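Side-chain contacts in HTH-type transcriptional regulator LysG (Mycobacterium tuberculosis, PDB 3ISP), which probably binds DNA as a LysR-type transcription factor, activating expression of the lysine exporter LysE and repressing its own gene: residues 8-13 and 42-47; 111-116 and 282-287. All blocks are in the same frame, centred on the assembly; numbering follows the deposited sequence.

Interaction 1 (8-13 and 42-47); sequences GPQLAA and KSLEQQ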
loop_
_atom_site.group_PDB
_atom_site.type_symbol
_atom_site.label_atom_id
_atom_site.label_comp_id
_atom_site.label_asym_id
_atom_site.label_seq_id
_atom_site.Cartn_x
_atom_site.Cartn_y
_atom_site.Cartn_z
ATOM N N GLY A 8 3.705 -4.326 -33.046
ATOM C CA GLY A 8 2.798 -5.079 -33.901
ATOM C C GLY A 8 1.736 -5.903 -33.187
ATOM O O GLY A 8 0.944 -5.368 -32.414
ATOM N N PRO A 9 1.696 -7.217 -33.474
ATOM C CA PRO A 9 0.878 -8.167 -32.712
ATOM C C PRO A 9 1.666 -8.587 -31.479
ATOM O O PRO A 9 1.366 -9.613 -30.867
ATOM C CB PRO A 9 0.742 -9.372 -33.659
ATOM C CG PRO A 9 1.549 -9.031 -34.905
ATOM C CD PRO A 9 2.451 -7.894 -34.541
ATOM N N GLN A 10 2.700 -7.807 -31.161
ATOM C CA GLN A 10 3.500 -8.000 -29.958
ATOM C C GLN A 10 2.742 -7.402 -28.773
ATOM O O GLN A 10 2.640 -8.022 -27.708
ATOM C CB GLN A 10 4.871 -7.326 -30.107
ATOM C CG GLN A 10 5.816 -8.006 -31.098
ATOM C CD GLN A 10 7.118 -7.237 -31.307
ATOM O OE1 GLN A 10 8.202 -7.822 -31.324
ATOM N NE2 GLN A 10 7.012 -5.922 -31.473
ATOM N N LEU A 11 2.207 -6.198 -28.981
ATOM C CA LEU A 11 1.321 -5.552 -28.021
ATOM C C LEU A 11 0.153 -6.465 -27.746
ATOM O O LEU A 11 -0.246 -6.663 -26.596
ATOM C CB LEU A 11 0.787 -4.243 -28.585
ATOM C CG LEU A 11 1.844 -3.225 -28.991
ATOM C CD1 LEU A 11 1.271 -2.197 -29.950
ATOM C CD2 LEU A 11 2.411 -2.559 -27.753
ATOM N N ALA A 12 -0.406 -7.015 -28.815
ATOM C CA ALA A 12 -1.530 -7.920 -28.681
ATOM C C ALA A 12 -1.195 -8.942 -27.611
ATOM O O ALA A 12 -1.974 -9.172 -26.694
ATOM C CB ALA A 12 -1.812 -8.605 -30.006
ATOM N N ALA A 13 -0.011 -9.535 -27.735
ATOM C CA ALA A 13 0.464 -10.548 -26.803
ATOM C C ALA A 13 0.470 -10.028 -25.368
ATOM O O ALA A 13 -0.073 -10.664 -24.458
ATOM C CB ALA A 13 1.856 -10.999 -27.199
ATOM N N LYS A 42 8.970 -11.235 -25.313
ATOM C CA LYS A 42 10.421 -11.095 -25.298
ATOM C C LYS A 42 10.966 -10.151 -26.369
ATOM O O LYS A 42 11.827 -9.311 -26.097
ATOM C CB LYS A 42 11.078 -12.458 -25.481
ATOM C CG LYS A 42 11.833 -12.968 -24.264
ATOM C CD LYS A 42 13.003 -12.059 -23.926
ATOM C CE LYS A 42 13.729 -12.537 -22.681
ATOM N NZ LYS A 42 14.337 -11.409 -21.903
ATOM N N SER A 43 10.486 -10.300 -27.599
ATOM C CA SER A 43 11.015 -9.508 -28.705
ATOM C C SER A 43 10.631 -8.058 -28.474
ATOM O O SER A 43 11.364 -7.131 -28.836
ATOM C CB SER A 43 10.469 -10.013 -30.045
ATOM O OG SER A 43 11.414 -9.813 -31.084
ATOM N N LEU A 44 9.472 -7.888 -27.849
ATOM C CA LEU A 44 8.931 -6.582 -27.510
ATOM C C LEU A 44 9.665 -5.985 -26.313
ATOM O O LEU A 44 9.912 -4.772 -26.269
ATOM C CB LEU A 44 7.443 -6.721 -27.208
ATOM C CG LEU A 44 6.704 -5.521 -26.636
ATOM C CD1 LEU A 44 6.818 -4.318 -27.546
ATOM C CD2 LEU A 44 5.258 -5.900 -26.422
ATOM N N GLU A 45 10.003 -6.846 -25.349
ATOM C CA GLU A 45 10.854 -6.468 -24.225
ATOM C C GLU A 45 12.232 -6.086 -24.730
ATOM O O GLU A 45 12.846 -5.150 -24.226
ATOM C CB GLU A 45 10.975 -7.606 -23.218
ATOM C CG GLU A 45 9.957 -7.548 -22.103
ATOM C CD GLU A 45 9.817 -8.867 -21.369
ATOM O OE1 GLU A 45 10.494 -9.843 -21.764
ATOM O OE2 GLU A 45 9.027 -8.931 -20.397
ATOM N N GLN A 46 12.706 -6.821 -25.734
ATOM C CA GLN A 46 13.961 -6.510 -26.402
ATOM C C GLN A 46 13.916 -5.140 -27.061
ATOM O O GLN A 46 14.732 -4.271 -26.758
ATOM C CB GLN A 46 14.280 -7.576 -27.440
ATOM C CG GLN A 46 15.047 -8.768 -26.892
ATOM C CD GLN A 46 16.500 -8.433 -26.582
ATOM O OE1 GLN A 46 16.964 -7.318 -26.853
ATOM N NE2 GLN A 46 17.226 -9.399 -26.013
ATOM N N GLN A 47 12.962 -4.950 -27.965
ATOM C CA GLN A 47 12.840 -3.689 -28.690
ATOM C C GLN A 47 12.794 -2.494 -27.746
ATOM O O GLN A 47 13.450 -1.478 -27.963
ATOM C CB GLN A 47 11.601 -3.704 -29.595
ATOM C CG GLN A 47 11.239 -2.349 -30.210
ATOM C CD GLN A 47 12.352 -1.759 -31.073
ATOM O OE1 GLN A 47 13.084 -2.491 -31.750
ATOM N NE2 GLN A 47 12.478 -0.429 -31.056
#
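Gln10 lies across Leu44 where helix 9-20 meets helix 34-48 of the winged helix-turn-helix domain. The short helical segments run at 113° to each other, their axes 9.6 Å apart at closest approach. The two side chains meet at their roots, CB of Gln10 standing 3.9 Å from CB of Leu44. With CG beside its backbone N (chi1 -70°) and the chain extended beyond it, Gln10 runs its methylenes past Leu44 toward the start of 42-47. There its amide oxygen OE1 comes to rest 3.4 Å from CB of Ser43, against a methylene rather than a hydroxyl. In Leu44, CG is anti to the backbone N (chi1 171°), and CD2 packs on the backbone of Gln10 and Leu11, 3.6 Å from Gln10 O. Behind this pair, Leu11 joins Leu44 in touching Leu68 of helix 66-82, so the leucines carry the contact into the buried side of the domain. Since carbon contacts dominate and no polar bond links the two segments, the attraction between them is mainly van der Waals: the aliphatic part of a glutamine covers a buried leucine, while its polar end lies at the edge of the contact, next to exposed Ser43.

Interaction 2 (111-116 and 282-287); sequences SAVFDG and TDTVRA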
loop_
_atom_site.group_PDB
_atom_site.type_symbol
_atom_site.label_atom_id
_atom_site.label_comp_id
_atom_site.label_asym_id
_atom_site.label_seq_id
_atom_site.Cartn_x
_atom_site.Cartn_y
_atom_site.Cartn_z
ATOM N N SER A 111 -26.115 10.299 -16.056
ATOM C CA SER A 111 -27.208 9.455 -16.501
ATOM C C SER A 111 -27.653 9.750 -17.932
ATOM O O SER A 111 -28.001 8.844 -18.677
ATOM C CB SER A 111 -28.389 9.643 -15.562
ATOM O OG SER A 111 -29.550 9.084 -16.132
ATOM N N ALA A 112 -27.644 11.022 -18.313
ATOM C CA ALA A 112 -28.205 11.450 -19.594
ATOM C C ALA A 112 -27.496 10.823 -20.772
ATOM O O ALA A 112 -28.056 10.749 -21.865
ATOM C CB ALA A 112 -28.166 12.977 -19.709
ATOM N N VAL A 113 -26.266 10.370 -20.547
ATOM C CA VAL A 113 -25.384 9.931 -21.631
ATOM C C VAL A 113 -25.899 8.683 -22.334
ATOM O O VAL A 113 -25.572 8.442 -23.499
ATOM C CB VAL A 113 -23.948 9.668 -21.120
ATOM C CG1 VAL A 113 -23.070 9.101 -22.226
ATOM C CG2 VAL A 113 -23.340 10.942 -20.553
ATOM N N PHE A 114 -26.700 7.888 -21.623
ATOM C CA PHE A 114 -27.226 6.645 -22.185
ATOM C C PHE A 114 -28.280 6.954 -23.232
ATOM O O PHE A 114 -28.367 6.283 -24.256
ATOM C CB PHE A 114 -27.846 5.760 -21.101
ATOM C CG PHE A 114 -26.901 5.379 -20.001
ATOM C CD1 PHE A 114 -25.595 5.050 -20.271
ATOM C CD2 PHE A 114 -27.333 5.328 -18.694
ATOM C CE1 PHE A 114 -24.735 4.699 -19.255
ATOM C CE2 PHE A 114 -26.476 4.971 -17.675
ATOM C CZ PHE A 114 -25.183 4.651 -17.953
ATOM N N ASP A 115 -29.084 7.974 -22.962
ATOM C CA ASP A 115 -30.198 8.318 -23.833
ATOM C C ASP A 115 -29.708 8.682 -25.216
ATOM O O ASP A 115 -30.291 8.275 -26.219
ATOM C CB ASP A 115 -31.001 9.469 -23.235
ATOM C CG ASP A 115 -31.639 9.097 -21.907
ATOM O OD1 ASP A 115 -31.425 9.833 -20.912
ATOM O OD2 ASP A 115 -32.338 8.056 -21.861
ATOM N N GLY A 116 -28.622 9.445 -25.261
ATOM C CA GLY A 116 -28.038 9.866 -26.515
ATOM C C GLY A 116 -26.870 8.987 -26.878
ATOM O O GLY A 116 -25.812 9.470 -27.269
ATOM N N THR A 282 -17.489 12.023 -26.510
ATOM C CA THR A 282 -17.122 13.304 -25.914
ATOM C C THR A 282 -18.240 14.335 -26.042
ATOM O O THR A 282 -18.538 15.053 -25.091
ATOM C CB THR A 282 -15.824 13.870 -26.523
ATOM O OG1 THR A 282 -14.756 12.949 -26.297
ATOM C CG2 THR A 282 -15.455 15.192 -25.874
ATOM N N ASP A 283 -18.858 14.406 -27.212
ATOM C CA ASP A 283 -19.956 15.339 -27.415
ATOM C C ASP A 283 -21.066 15.060 -26.446
ATOM O O ASP A 283 -21.621 15.972 -25.840
ATOM C CB ASP A 283 -20.511 15.260 -28.835
ATOM C CG ASP A 283 -19.715 16.087 -29.803
ATOM O OD1 ASP A 283 -18.878 16.891 -29.323
ATOM O OD2 ASP A 283 -19.918 15.929 -31.032
ATOM N N THR A 284 -21.398 13.787 -26.314
ATOM C CA THR A 284 -22.472 13.379 -25.438
ATOM C C THR A 284 -22.151 13.689 -23.974
ATOM O O THR A 284 -22.944 14.316 -23.280
ATOM C CB THR A 284 -22.768 11.912 -25.643
ATOM O OG1 THR A 284 -23.256 11.742 -26.976
ATOM C CG2 THR A 284 -23.810 11.434 -24.649
ATOM N N VAL A 285 -20.980 13.277 -23.513
ATOM C CA VAL A 285 -20.580 13.593 -22.163
ATOM C C VAL A 285 -20.629 15.093 -21.921
ATOM O O VAL A 285 -21.207 15.538 -20.949
ATOM C CB VAL A 285 -19.187 13.032 -21.834
ATOM C CG1 VAL A 285 -18.669 13.613 -20.525
ATOM C CG2 VAL A 285 -19.239 11.507 -21.781
ATOM N N ARG A 286 -20.036 15.875 -22.812
ATOM C CA ARG A 286 -20.020 17.327 -22.658
ATOM C C ARG A 286 -21.420 17.942 -22.566
ATOM O O ARG A 286 -21.660 18.865 -21.785
ATOM C CB ARG A 286 -19.231 17.975 -23.796
ATOM C CG ARG A 286 -17.825 18.401 -23.403
ATOM C CD ARG A 286 -17.081 19.118 -24.534
ATOM N NE ARG A 286 -15.903 19.809 -24.010
ATOM C CZ ARG A 286 -14.876 20.227 -24.750
ATOM N NH1 ARG A 286 -14.876 20.020 -26.063
ATOM N NH2 ARG A 286 -13.843 20.846 -24.177
ATOM N N ALA A 287 -22.340 17.421 -23.369
ATOM C CA ALA A 287 -23.702 17.927 -23.405
ATOM C C ALA A 287 -24.490 17.494 -22.172
ATOM O O ALA A 287 -25.360 18.216 -21.694
ATOM C CB ALA A 287 -24.391 17.470 -24.665
#
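Val113 and Thr284 meet methyl to methyl, joining the loop after helix 103-107 to helix 276-288 near the C-terminal end of the modelled chain. CB of Val113 already lies 3.9 Å from CG2 of Thr284, and from there the valine forks. The CG1 branch of Val113, anti to the backbone N (chi1 175°), makes the closest approach, 3.4 Å from CG2 of Thr284. The other branch, CG2 of Val113, lies between two successive helical residues, 4.2 Å from both CG2 of Thr284 and CA of Val285; CG2 of Val285 is scarcely farther. One valine thus straddles two residues of the helix, CG1 meeting the threonine alone and CG2 touching both.

Thr284 points its CB toward the loop and divides its own branches by polarity. With OG1 beside the backbone N (chi1 -65°), CG2 falls anti to it and faces Val113, where CG2 of Thr284 also comes 3.7 Å from Val113 O. OG1 of Thr284 lies 3.4 Å from O of Gly116, long enough to be at most a weak hydrogen bond; Arg280 O, one turn earlier, is a second weak acceptor for this hydroxyl.

Val285, its CB directed away from 111-116, packs on Leu160 of strand 155-169, Trp268 of strand 255-271, and Trp109 and Phe110 just earlier in the loop. The helix is consequently sandwiched between the mixed sheet of the LysR substrate-binding domain and the loop leading into strand 120-126; from that loop Phe114 packs on Leu235 of a third subunit.

From the N terminus, interaction 1 comes first: it joins helix 9-20 to helix 34-48, and the intervening 28 residues, mostly helical, span nearly all of the predicted helix-turn-helix motif. The chain then passes through helix 66-82 into the regulatory domain, where interaction 2 closes a far longer loop. Its 165 intervening residues bring the last helix, 276-288, back to the segment before strand 120-126, near the start of that domain. The two loops follow in series, neither nested nor crossed, with contact centres about 37 Å apart. Interaction 1 thus ties together helices of the DNA-binding domain, whereas interaction 2 joins early and late parts of the substrate-binding domain.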